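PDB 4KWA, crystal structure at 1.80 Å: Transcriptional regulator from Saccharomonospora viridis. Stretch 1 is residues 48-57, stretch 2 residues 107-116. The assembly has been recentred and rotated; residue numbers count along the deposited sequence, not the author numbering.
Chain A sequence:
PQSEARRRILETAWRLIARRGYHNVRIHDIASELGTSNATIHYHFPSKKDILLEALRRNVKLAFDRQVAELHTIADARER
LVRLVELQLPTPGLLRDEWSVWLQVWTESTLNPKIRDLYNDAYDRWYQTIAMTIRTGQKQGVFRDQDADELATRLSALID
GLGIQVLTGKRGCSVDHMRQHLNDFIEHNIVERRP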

# COMPACT_ATOMS: atom_id res chain seq x y z
N LYS A 48 10.93 -14.59 15.58
CA LYS A 48 10.41 -13.27 15.45
C LYS A 48 9.13 -13.29 14.60
O LYS A 48 8.14 -12.58 14.91
CB LYS A 48 11.48 -12.46 14.78
CG LYS A 48 11.36 -11.05 15.12
CD LYS A 48 12.49 -10.33 14.47
CE LYS A 48 12.12 -8.87 14.62
NZ LYS A 48 13.20 -8.09 13.98
N LYS A 49 9.17 -14.05 13.49
CA LYS A 49 8.00 -14.15 12.58
C LYS A 49 6.82 -14.64 13.32
O LYS A 49 5.67 -14.35 12.96
CB LYS A 49 8.24 -15.07 11.34
CG LYS A 49 9.18 -14.50 10.31
CD LYS A 49 9.42 -15.45 9.13
CE LYS A 49 10.07 -16.77 9.54
NZ LYS A 49 10.43 -17.60 8.35
N ASP A 50 7.04 -15.47 14.34
CA ASP A 50 5.88 -15.87 15.13
C ASP A 50 5.32 -14.74 15.94
O ASP A 50 4.09 -14.70 16.12
CB ASP A 50 6.15 -17.01 16.07
CG ASP A 50 5.92 -18.33 15.42
OD1 ASP A 50 6.52 -18.57 14.34
OD2 ASP A 50 5.10 -19.09 15.96
N ILE A 51 6.18 -13.87 16.49
CA ILE A 51 5.65 -12.69 17.22
C ILE A 51 4.78 -11.83 16.25
O ILE A 51 3.67 -11.40 16.61
CB ILE A 51 6.76 -11.82 17.84
CG1 ILE A 51 7.59 -12.68 18.77
CG2 ILE A 51 6.12 -10.60 18.58
CD1 ILE A 51 8.72 -11.91 19.41
N LEU A 52 5.23 -11.63 15.01
CA LEU A 52 4.47 -10.82 14.04
C LEU A 52 3.12 -11.52 13.72
O LEU A 52 2.05 -10.89 13.82
CB LEU A 52 5.24 -10.63 12.74
CG LEU A 52 4.63 -9.83 11.56
CD1 LEU A 52 4.17 -8.48 12.03
CD2 LEU A 52 5.54 -9.70 10.38
N LEU A 53 3.19 -12.83 13.46
CA LEU A 53 1.97 -13.53 13.08
C LEU A 53 0.94 -13.45 14.24
O LEU A 53 -0.26 -13.18 14.01
CB LEU A 53 2.31 -14.98 12.72
CG LEU A 53 1.14 -15.87 12.40
CD1 LEU A 53 0.64 -15.45 11.05
CD2 LEU A 53 1.66 -17.33 12.43
N GLU A 54 1.38 -13.71 15.46
CA GLU A 54 0.41 -13.76 16.57
C GLU A 54 -0.09 -12.39 17.00
O GLU A 54 -1.27 -12.19 17.45
CB GLU A 54 1.02 -14.54 17.74
CG GLU A 54 1.31 -16.02 17.42
CD GLU A 54 0.06 -16.82 16.98
OE1 GLU A 54 -1.06 -16.42 17.40
OE2 GLU A 54 0.18 -17.84 16.23
N ALA A 55 0.78 -11.39 16.76
CA ALA A 55 0.40 -9.99 17.04
C ALA A 55 -0.65 -9.54 16.01
O ALA A 55 -1.65 -8.86 16.36
CB ALA A 55 1.64 -9.04 16.94
N LEU A 56 -0.50 -10.01 14.80
CA LEU A 56 -1.45 -9.63 13.73
C LEU A 56 -2.80 -10.31 14.06
O LEU A 56 -3.87 -9.71 13.93
CB LEU A 56 -1.00 -10.14 12.39
CG LEU A 56 0.24 -9.48 11.84
CD1 LEU A 56 0.76 -10.23 10.64
CD2 LEU A 56 -0.10 -8.07 11.42
N ARG A 57 -2.75 -11.57 14.45
CA ARG A 57 -3.98 -12.27 14.74
C ARG A 57 -4.75 -11.58 15.86
O ARG A 57 -5.97 -11.36 15.77
CB ARG A 57 -3.70 -13.70 15.13
CG ARG A 57 -4.90 -14.65 15.06
CD ARG A 57 -4.59 -16.03 15.61
NE ARG A 57 -3.27 -16.55 15.20
CZ ARG A 57 -2.98 -17.06 14.02
NH1 ARG A 57 -1.76 -17.57 13.79
NH2 ARG A 57 -3.92 -17.14 13.09
N THR A 107 4.20 -6.11 2.34
CA THR A 107 5.41 -6.66 1.92
C THR A 107 5.70 -8.03 2.46
O THR A 107 6.07 -8.90 1.72
CB THR A 107 6.61 -5.75 2.30
OG1 THR A 107 6.73 -4.91 1.21
CG2 THR A 107 7.93 -6.54 2.41
N GLU A 108 5.58 -8.22 3.75
CA GLU A 108 5.89 -9.53 4.33
C GLU A 108 4.99 -10.62 3.75
O GLU A 108 5.39 -11.80 3.69
CB GLU A 108 5.79 -9.52 5.86
CG GLU A 108 6.76 -8.56 6.51
CD GLU A 108 8.20 -8.93 6.23
OE1 GLU A 108 8.46 -10.15 6.35
OE2 GLU A 108 9.04 -8.04 5.87
N SER A 109 3.81 -10.24 3.30
CA SER A 109 2.89 -11.23 2.66
C SER A 109 3.48 -11.86 1.42
O SER A 109 3.26 -13.06 1.19
CB SER A 109 1.57 -10.59 2.30
OG SER A 109 0.83 -10.42 3.48
N THR A 110 4.18 -11.05 0.61
CA THR A 110 4.81 -11.47 -0.64
C THR A 110 5.96 -12.45 -0.39
O THR A 110 6.54 -12.97 -1.33
CB THR A 110 5.33 -10.26 -1.49
OG1 THR A 110 6.48 -9.65 -0.90
CG2 THR A 110 4.25 -9.14 -1.71
N LEU A 111 6.22 -12.75 0.88
CA LEU A 111 7.31 -13.61 1.30
C LEU A 111 7.06 -14.73 2.30
O LEU A 111 7.87 -15.65 2.36
CB LEU A 111 8.36 -12.70 1.96
CG LEU A 111 8.89 -11.51 1.14
CD1 LEU A 111 9.84 -10.61 1.93
CD2 LEU A 111 9.56 -12.06 -0.12
N ASN A 112 6.00 -14.59 3.13
CA ASN A 112 5.62 -15.51 4.24
C ASN A 112 4.15 -15.94 4.03
O ASN A 112 3.29 -15.06 4.12
CB ASN A 112 5.72 -14.72 5.61
CG ASN A 112 5.43 -15.55 6.85
OD1 ASN A 112 4.57 -16.41 6.84
ND2 ASN A 112 6.09 -15.24 7.95
N PRO A 113 3.88 -17.25 3.79
CA PRO A 113 2.53 -17.85 3.51
C PRO A 113 1.58 -17.79 4.66
O PRO A 113 0.41 -17.58 4.40
CB PRO A 113 2.83 -19.32 3.11
CG PRO A 113 4.18 -19.62 3.65
CD PRO A 113 4.94 -18.30 3.81
N LYS A 114 2.06 -17.87 5.93
CA LYS A 114 1.15 -17.79 7.04
C LYS A 114 0.64 -16.35 7.16
O LYS A 114 -0.53 -16.17 7.39
CB LYS A 114 1.70 -18.30 8.38
CG LYS A 114 2.03 -19.81 8.36
CD LYS A 114 2.38 -20.39 9.73
CE LYS A 114 3.76 -20.02 10.26
NZ LYS A 114 4.14 -20.83 11.47
N ILE A 115 1.50 -15.36 6.99
CA ILE A 115 1.14 -13.98 7.02
C ILE A 115 0.22 -13.67 5.85
O ILE A 115 -0.80 -13.00 6.07
CB ILE A 115 2.36 -13.03 7.02
CG1 ILE A 115 3.25 -13.25 8.26
CG2 ILE A 115 1.91 -11.57 6.90
CD1 ILE A 115 2.64 -12.79 9.54
N ARG A 116 0.54 -14.16 4.66
CA ARG A 116 -0.26 -13.99 3.47
C ARG A 116 -1.69 -14.52 3.68
O ARG A 116 -2.68 -13.85 3.30
CB ARG A 116 0.38 -14.71 2.23
CG ARG A 116 -0.24 -14.30 0.92
CD ARG A 116 0.03 -15.17 -0.33
NE ARG A 116 1.42 -15.21 -0.74
CZ ARG A 116 2.22 -16.28 -0.74
NH1 ARG A 116 1.79 -17.51 -0.42
NH2 ARG A 116 3.49 -16.13 -1.13
O HOH W 1 5.02 -15.94 10.53

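The contact between the helix of residues 48-57 and the segment 107-116 is small, burying 358 Å² over both sides, and it is centred on Ile115, Leu53 and Lys114. No direct hydrogen bond crosses it; apolar packing and one bridging water join the two stretches.

Ile115 contributes the largest area. Its CA-to-CB bond runs sideways to the first helix, yet with both chi1 and chi2 in m wells the end of the side chain comes nearer, and CD1 meets three leucines. The tightest approach is to Leu56, with Ile115 CD1 3.4 Å from Leu56 CD1, a close fit for two methyl groups. Leu53 CD1 lies 3.7 Å from the same Ile115 CD1, and Leu52 CG lies 4.1 Å from it. Leu52, Leu53 and Leu56 are spaced so that one face of the helix presents them together, and a single methyl group can therefore touch all three. All four residues are buried.

Leu53, the next largest contributor, also starts sideways and reaches across through its t, p rotamer. The CA atoms of Leu53 and Ile115 are 6.1 Å apart, so the backbones come close here. Besides Ile115, Leu53 CD1 touches Lys114, 3.9 Å from its backbone O and 4.0 Å from its CB. Leu53 also meets the far end of the chain, with Leu53 CD2 4.0 Å from Lys114 CE, so it packs along the lysine rather than at its base alone. Lys114 NZ lies 4.4 Å from Asp50 OD1. That separation is beyond a salt bridge, so the two are opposite charges near each other and no more.

Toward the start of the helix the packing gives way to polar groups. Asn112 precedes the helix that begins at Pro113 and caps it: its OD1 accepts from Ile115 N at 3.2 Å, with a nearly straight geometry, and from Lys114 N at 3.0 Å, a weak bond. With OD1 engaged in this way, the other atom of the same amide group, ND2, is left free to face the first stretch. Asn112 ND2 donates to water 1 at 2.9 Å, and the same water donates to Lys49 O at 3.0 Å, linking the cap to the backbone of the opposing helix. The aliphatic part of Lys49 packs against the amide nitrogen, with Lys49 CD 3.5 Å from Asn112 ND2. The water accommodates a wider gap than that at Leu53, since the CA atoms of Lys49 and Asn112 are 8.8 Å apart.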